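Local atomic coordinates of signal transduction histidine-protein kinase/phosphatase MprB (Mycobacterium hassiacum, PDB entry 6BLK), a protein that probably autophosphorylates on a histidine using ATP, and probably also acts as a phosphoprotein phosphatase, in a two-component system; this chain is its ATP-binding catalytic domain. Residues P77-I91 against P144-P157. Residues are numbered along the deposited sequence; the frame is centred on the assembly and turned at random.
With ATP (adenosine-5'-triphosphate), chain E.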
loop_
_atom_site.group_PDB
_atom_site.type_symbol
_atom_site.label_atom_id
_atom_site.label_comp_id
_atom_site.label_asym_id
_atom_site.label_seq_id
_atom_site.Cartn_x
_atom_site.Cartn_y
_atom_site.Cartn_z
ATOM N N PRO A 77 4.179 5.309 20.379
ATOM C CA PRO A 77 5.570 4.904 20.627
ATOM C C PRO A 77 5.986 3.624 19.920
ATOM O O PRO A 77 7.188 3.436 19.671
ATOM C CB PRO A 77 5.615 4.756 22.158
ATOM C CG PRO A 77 4.546 5.678 22.626
ATOM C CD PRO A 77 3.451 5.557 21.630
ATOM N N GLY A 78 5.048 2.743 19.563
ATOM C CA GLY A 78 5.444 1.509 18.918
ATOM C C GLY A 78 4.829 1.233 17.554
ATOM O O GLY A 78 4.993 0.126 17.036
ATOM N N HIS A 79 4.191 2.219 16.936
ATOM C CA HIS A 79 3.558 1.962 15.648
ATOM C C HIS A 79 3.673 3.143 14.700
ATOM O O HIS A 79 3.637 4.298 15.111
ATOM C CB HIS A 79 2.078 1.625 15.808
ATOM C CG HIS A 79 1.811 0.407 16.622
ATOM N ND1 HIS A 79 1.822 0.418 18.001
ATOM C CD2 HIS A 79 1.536 -0.865 16.253
ATOM C CE1 HIS A 79 1.572 -0.802 18.444
ATOM N NE2 HIS A 79 1.396 -1.599 17.408
ATOM N N ALA A 80 3.688 2.828 13.403
ATOM C CA ALA A 80 3.637 3.821 12.357
ATOM C C ALA A 80 2.606 3.374 11.338
ATOM O O ALA A 80 2.203 2.213 11.298
ATOM C CB ALA A 80 4.986 4.016 11.659
ATOM N N GLU A 81 2.143 4.331 10.571
ATOM C CA GLU A 81 1.105 4.093 9.592
ATOM C C GLU A 81 1.626 4.497 8.228
ATOM O O GLU A 81 2.064 5.635 8.048
ATOM C CB GLU A 81 -0.155 4.886 9.951
ATOM C CG GLU A 81 -1.333 4.573 9.088
ATOM C CD GLU A 81 -2.478 5.573 9.264
ATOM O OE1 GLU A 81 -2.212 6.725 9.666
ATOM O OE2 GLU A 81 -3.644 5.217 8.978
ATOM N N LEU A 82 1.514 3.580 7.271
ATOM C CA LEU A 82 1.832 3.827 5.873
ATOM C C LEU A 82 0.510 4.040 5.157
ATOM O O LEU A 82 -0.383 3.196 5.231
ATOM C CB LEU A 82 2.615 2.658 5.268
ATOM C CG LEU A 82 2.808 2.568 3.748
ATOM C CD1 LEU A 82 3.682 3.674 3.196
ATOM C CD2 LEU A 82 3.432 1.214 3.401
ATOM N N VAL A 83 0.385 5.158 4.481
ATOM C CA VAL A 83 -0.829 5.456 3.729
ATOM C C VAL A 83 -0.421 5.702 2.300
ATOM O O VAL A 83 0.370 6.616 2.022
ATOM C CB VAL A 83 -1.605 6.655 4.292
ATOM C CG1 VAL A 83 -2.934 6.798 3.567
ATOM C CG2 VAL A 83 -1.860 6.496 5.760
ATOM N N ILE A 84 -0.963 4.899 1.394
ATOM C CA ILE A 84 -0.716 5.035 -0.042
ATOM C C ILE A 84 -2.025 5.452 -0.719
ATOM O O ILE A 84 -3.077 4.817 -0.541
ATOM C CB ILE A 84 -0.149 3.745 -0.651
ATOM C CG1 ILE A 84 1.269 3.493 -0.133
ATOM C CG2 ILE A 84 -0.166 3.812 -2.176
ATOM C CD1 ILE A 84 1.788 2.088 -0.338
ATOM N N THR A 85 -1.975 6.571 -1.434
ATOM C CA THR A 85 -3.175 7.209 -1.930
ATOM C C THR A 85 -3.045 7.462 -3.418
ATOM O O THR A 85 -1.949 7.703 -3.940
ATOM C CB THR A 85 -3.487 8.568 -1.258
ATOM O OG1 THR A 85 -2.347 9.426 -1.374
ATOM C CG2 THR A 85 -3.863 8.420 0.168
ATOM N N ASP A 86 -4.186 7.424 -4.096
ATOM C CA ASP A 86 -4.226 7.779 -5.518
ATOM C C ASP A 86 -5.415 8.686 -5.791
ATOM O O ASP A 86 -6.197 9.037 -4.904
ATOM C CB ASP A 86 -4.269 6.533 -6.407
ATOM C CG ASP A 86 -5.470 5.679 -6.124
ATOM O OD1 ASP A 86 -6.617 6.176 -6.259
ATOM O OD2 ASP A 86 -5.263 4.517 -5.704
ATOM N N GLN A 87 -5.538 9.084 -7.072
ATOM C CA GLN A 87 -6.616 9.925 -7.562
ATOM C C GLN A 87 -7.509 9.160 -8.521
ATOM O O GLN A 87 -8.113 9.740 -9.422
ATOM C CB GLN A 87 -6.037 11.160 -8.237
ATOM C CG GLN A 87 -5.301 12.070 -7.297
ATOM C CD GLN A 87 -4.812 13.327 -7.993
ATOM O OE1 GLN A 87 -3.975 13.270 -8.889
ATOM N NE2 GLN A 87 -5.343 14.462 -7.586
ATOM N N GLY A 88 -7.576 7.853 -8.342
ATOM C CA GLY A 88 -8.433 7.001 -9.110
ATOM C C GLY A 88 -9.856 7.041 -8.606
ATOM O O GLY A 88 -10.259 7.915 -7.834
ATOM N N PRO A 89 -10.674 6.092 -9.060
ATOM C CA PRO A 89 -12.102 6.159 -8.736
ATOM C C PRO A 89 -12.438 5.914 -7.282
ATOM O O PRO A 89 -13.548 6.273 -6.850
ATOM C CB PRO A 89 -12.704 5.056 -9.615
ATOM C CG PRO A 89 -11.580 4.099 -9.781
ATOM C CD PRO A 89 -10.367 4.941 -9.925
ATOM N N GLY A 90 -11.541 5.310 -6.519
ATOM C CA GLY A 90 -11.847 4.940 -5.159
ATOM C C GLY A 90 -12.652 3.654 -5.097
ATOM O O GLY A 90 -13.298 3.238 -6.050
ATOM N N ILE A 91 -12.600 3.016 -3.941
ATOM C CA ILE A 91 -13.376 1.803 -3.676
ATOM C C ILE A 91 -14.539 2.196 -2.772
ATOM O O ILE A 91 -14.302 2.697 -1.666
ATOM C CB ILE A 91 -12.513 0.709 -3.032
ATOM C CG1 ILE A 91 -11.452 0.238 -4.041
ATOM C CG2 ILE A 91 -13.397 -0.467 -2.568
ATOM C CD1 ILE A 91 -10.379 -0.677 -3.464
ATOM N N PRO A 144 -12.456 12.409 -8.948
ATOM C CA PRO A 144 -12.836 11.296 -8.081
ATOM C C PRO A 144 -12.135 11.357 -6.714
ATOM O O PRO A 144 -11.184 12.123 -6.510
ATOM C CB PRO A 144 -12.390 10.066 -8.886
ATOM C CG PRO A 144 -11.234 10.513 -9.627
ATOM C CD PRO A 144 -11.524 11.967 -9.999
ATOM N N PRO A 145 -12.590 10.521 -5.777
ATOM C CA PRO A 145 -12.051 10.600 -4.410
ATOM C C PRO A 145 -10.748 9.843 -4.208
ATOM O O PRO A 145 -10.029 10.137 -3.244
ATOM C CB PRO A 145 -13.188 10.011 -3.568
ATOM C CG PRO A 145 -13.864 9.065 -4.510
ATOM C CD PRO A 145 -13.859 9.776 -5.817
ATOM N N GLY A 146 -10.429 8.884 -5.074
ATOM C CA GLY A 146 -9.216 8.094 -4.964
ATOM C C GLY A 146 -9.343 7.082 -3.847
ATOM O O GLY A 146 -10.275 7.159 -3.046
ATOM N N THR A 147 -8.432 6.111 -3.837
ATOM C CA THR A 147 -8.319 5.103 -2.784
ATOM C C THR A 147 -7.160 5.418 -1.859
ATOM O O THR A 147 -6.089 5.852 -2.291
ATOM C CB THR A 147 -8.105 3.708 -3.378
ATOM O OG1 THR A 147 -9.166 3.406 -4.276
ATOM C CG2 THR A 147 -8.113 2.616 -2.299
ATOM N N ALA A 148 -7.363 5.138 -0.577
ATOM C CA ALA A 148 -6.319 5.195 0.426
ATOM C C ALA A 148 -6.233 3.816 1.052
ATOM O O ALA A 148 -7.240 3.290 1.532
ATOM C CB ALA A 148 -6.638 6.266 1.460
ATOM N N ILE A 149 -5.056 3.202 0.978
ATOM C CA ILE A 149 -4.772 1.984 1.724
ATOM C C ILE A 149 -3.930 2.381 2.918
ATOM O O ILE A 149 -2.855 2.971 2.750
ATOM C CB ILE A 149 -4.032 0.959 0.873
ATOM C CG1 ILE A 149 -4.858 0.593 -0.374
ATOM C CG2 ILE A 149 -3.713 -0.256 1.708
ATOM C CD1 ILE A 149 -6.104 -0.214 -0.105
ATOM N N HIS A 150 -4.402 2.031 4.123
ATOM C CA HIS A 150 -3.754 2.396 5.370
ATOM C C HIS A 150 -3.197 1.123 6.005
ATOM O O HIS A 150 -3.960 0.188 6.280
ATOM C CB HIS A 150 -4.772 3.023 6.334
ATOM C CG HIS A 150 -5.381 4.316 5.903
ATOM N ND1 HIS A 150 -5.123 5.497 6.561
ATOM C CD2 HIS A 150 -6.285 4.617 4.935
ATOM C CE1 HIS A 150 -5.815 6.473 6.005
ATOM N NE2 HIS A 150 -6.521 5.969 5.011
ATOM N N ILE A 151 -1.893 1.111 6.283
ATOM C CA ILE A 151 -1.199 -0.031 6.876
ATOM C C ILE A 151 -0.495 0.430 8.144
ATOM O O ILE A 151 0.405 1.289 8.102
ATOM C CB ILE A 151 -0.189 -0.641 5.898
ATOM C CG1 ILE A 151 -0.930 -1.244 4.692
ATOM C CG2 ILE A 151 0.690 -1.687 6.603
ATOM C CD1 ILE A 151 -0.045 -1.696 3.566
ATOM N N VAL A 152 -0.858 -0.180 9.261
ATOM C CA VAL A 152 -0.213 0.092 10.529
ATOM C C VAL A 152 0.803 -1.020 10.781
ATOM O O VAL A 152 0.463 -2.202 10.699
ATOM C CB VAL A 152 -1.256 0.202 11.647
ATOM C CG1 VAL A 152 -0.562 0.374 13.000
ATOM C CG2 VAL A 152 -2.162 1.363 11.371
ATOM N N LEU A 153 2.052 -0.640 11.104
ATOM C CA LEU A 153 3.162 -1.578 11.319
ATOM C C LEU A 153 3.780 -1.307 12.684
ATOM O O LEU A 153 4.169 -0.165 12.977
ATOM C CB LEU A 153 4.256 -1.470 10.261
ATOM C CG LEU A 153 3.830 -1.958 8.869
ATOM C CD1 LEU A 153 4.961 -1.644 7.909
ATOM C CD2 LEU A 153 3.483 -3.452 8.895
ATOM N N PRO A 154 3.924 -2.309 13.532
ATOM C CA PRO A 154 4.712 -2.110 14.746
ATOM C C PRO A 154 6.181 -1.932 14.403
ATOM O O PRO A 154 6.694 -2.449 13.406
ATOM C CB PRO A 154 4.470 -3.391 15.550
ATOM C CG PRO A 154 4.127 -4.396 14.553
ATOM C CD PRO A 154 3.434 -3.685 13.407
ATOM N N GLY A 155 6.863 -1.163 15.232
ATOM C CA GLY A 155 8.297 -1.020 15.038
ATOM C C GLY A 155 8.855 0.070 15.922
ATOM O O GLY A 155 8.275 0.406 16.956
ATOM N N ARG A 156 9.945 0.672 15.457
ATOM C CA ARG A 156 10.596 1.710 16.240
ATOM C C ARG A 156 11.131 2.813 15.343
ATOM O O ARG A 156 11.515 2.567 14.193
ATOM C CB ARG A 156 11.725 1.120 17.097
ATOM C CG ARG A 156 12.859 0.523 16.353
ATOM C CD ARG A 156 13.693 -0.382 17.272
ATOM N NE ARG A 156 14.509 0.381 18.211
ATOM C CZ ARG A 156 15.510 -0.134 18.917
ATOM N NH1 ARG A 156 15.817 -1.423 18.800
ATOM N NH2 ARG A 156 16.204 0.640 19.741
ATOM N N PRO A 157 11.164 4.042 15.846
ATOM C CA PRO A 157 11.790 5.119 15.083
ATOM C C PRO A 157 13.285 4.880 14.965
ATOM O O PRO A 157 13.938 4.357 15.883
ATOM C CB PRO A 157 11.456 6.371 15.906
ATOM C CG PRO A 157 11.221 5.899 17.228
ATOM C CD PRO A 157 10.574 4.554 17.080
HETATM P PG ATP E . -3.140 -8.618 -9.062
HETATM O O1G ATP E . -2.877 -7.582 -7.985
HETATM O O2G ATP E . -3.325 -10.076 -8.616
HETATM O O3G ATP E . -2.255 -8.480 -10.289
HETATM P PB ATP E . -5.582 -7.006 -9.168
HETATM O O1B ATP E . -6.828 -7.079 -10.033
HETATM O O2B ATP E . -4.679 -5.822 -9.212
HETATM O O3B ATP E . -4.629 -8.255 -9.613
HETATM P PA ATP E . -5.760 -6.641 -6.262
HETATM O O1A ATP E . -5.937 -7.691 -5.169
HETATM O O2A ATP E . -4.470 -5.860 -6.290
HETATM O O3A ATP E . -6.035 -7.439 -7.660
HETATM O "O5'" ATP E . -7.020 -5.707 -6.217
HETATM C "C5'" ATP E . -8.326 -6.256 -6.224
HETATM C "C4'" ATP E . -9.247 -5.308 -6.982
HETATM O "O4'" ATP E . -9.461 -4.173 -6.136
HETATM C "C3'" ATP E . -8.750 -4.748 -8.321
HETATM O "O3'" ATP E . -9.044 -5.628 -9.428
HETATM C "C2'" ATP E . -9.538 -3.453 -8.394
HETATM O "O2'" ATP E . -10.894 -3.677 -8.819
HETATM C "C1'" ATP E . -9.600 -3.015 -6.948
HETATM N N9 ATP E . -8.516 -2.093 -6.562
HETATM C C8 ATP E . -7.398 -2.365 -5.806
HETATM N N7 ATP E . -6.663 -1.229 -5.629
HETATM C C5 ATP E . -7.324 -0.240 -6.270
HETATM C C6 ATP E . -7.085 1.178 -6.423
HETATM N N6 ATP E . -5.974 1.712 -5.898
HETATM N N1 ATP E . -7.975 1.881 -7.121
HETATM C C2 ATP E . -9.075 1.321 -7.658
HETATM N N3 ATP E . -9.370 0.019 -7.537
HETATM C C4 ATP E . -8.533 -0.792 -6.851
HETATM O O HOH W 1 -8.658 4.533 -6.778
HETATM O O HOH W 2 -7.592 11.640 -4.266
HETATM O O HOH W 3 -11.181 3.251 -1.747
#
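Asp86 and Thr147 meet where the antiparallel strands 79-85 and 147-154 run out at the adenine of ATP. The Asp86 carboxylate, its CG set between the backbone N and the carbonyl carbon (chi1 60°), divides its oxygens. Asp86 OD2 accepts from ATP N6 at 2.9 Å. Asp86 OD1 takes Thr147 N (3.0 Å) from one face of the carboxylate plane and Gly88 N (2.8 Å) from the opposite face, the latter closing an Asx turn. Water 1 also donates to OD1 and accepts from Thr147 OG1 and Gly90 N, so the aspartate that reads the adenine amino group is itself firmly positioned. Ile91 CD1 lies 3.9 Å from ATP C4. In this Bergerat-type ATPase fold, such an aspartate is the hallmark of adenine recognition.

Farther along, the sheet face bearing Glu81, Val83 and His150 carries a polar pair. Glu81, extended with CG anti to its N (chi1 -173°), reaches diagonally to His150, whose ND1 donates to Glu81 OE2 at 2.8 Å. OE2 sits at the edge of the imidazole, close to its plane, although the carboxylate itself is turned 42° against the ring, and OE2 is met from above the carboxylate plane. Val83 lies alongside His150, with Val83 CG1 over the ring centre in a CH-pi contact (3.9 Å to the centroid). At the far end, His79 CD2 packs against Pro154 CB, while its ND1 is hydrogen-bonded to Asp76.

On the other face, Leu82, Ile84 and Ile149 pack against helix 44-60. Strand 67-76 flanks strand 79-85, and strand 132-137 borders strand 147-154, so both strands are interior to the sheet.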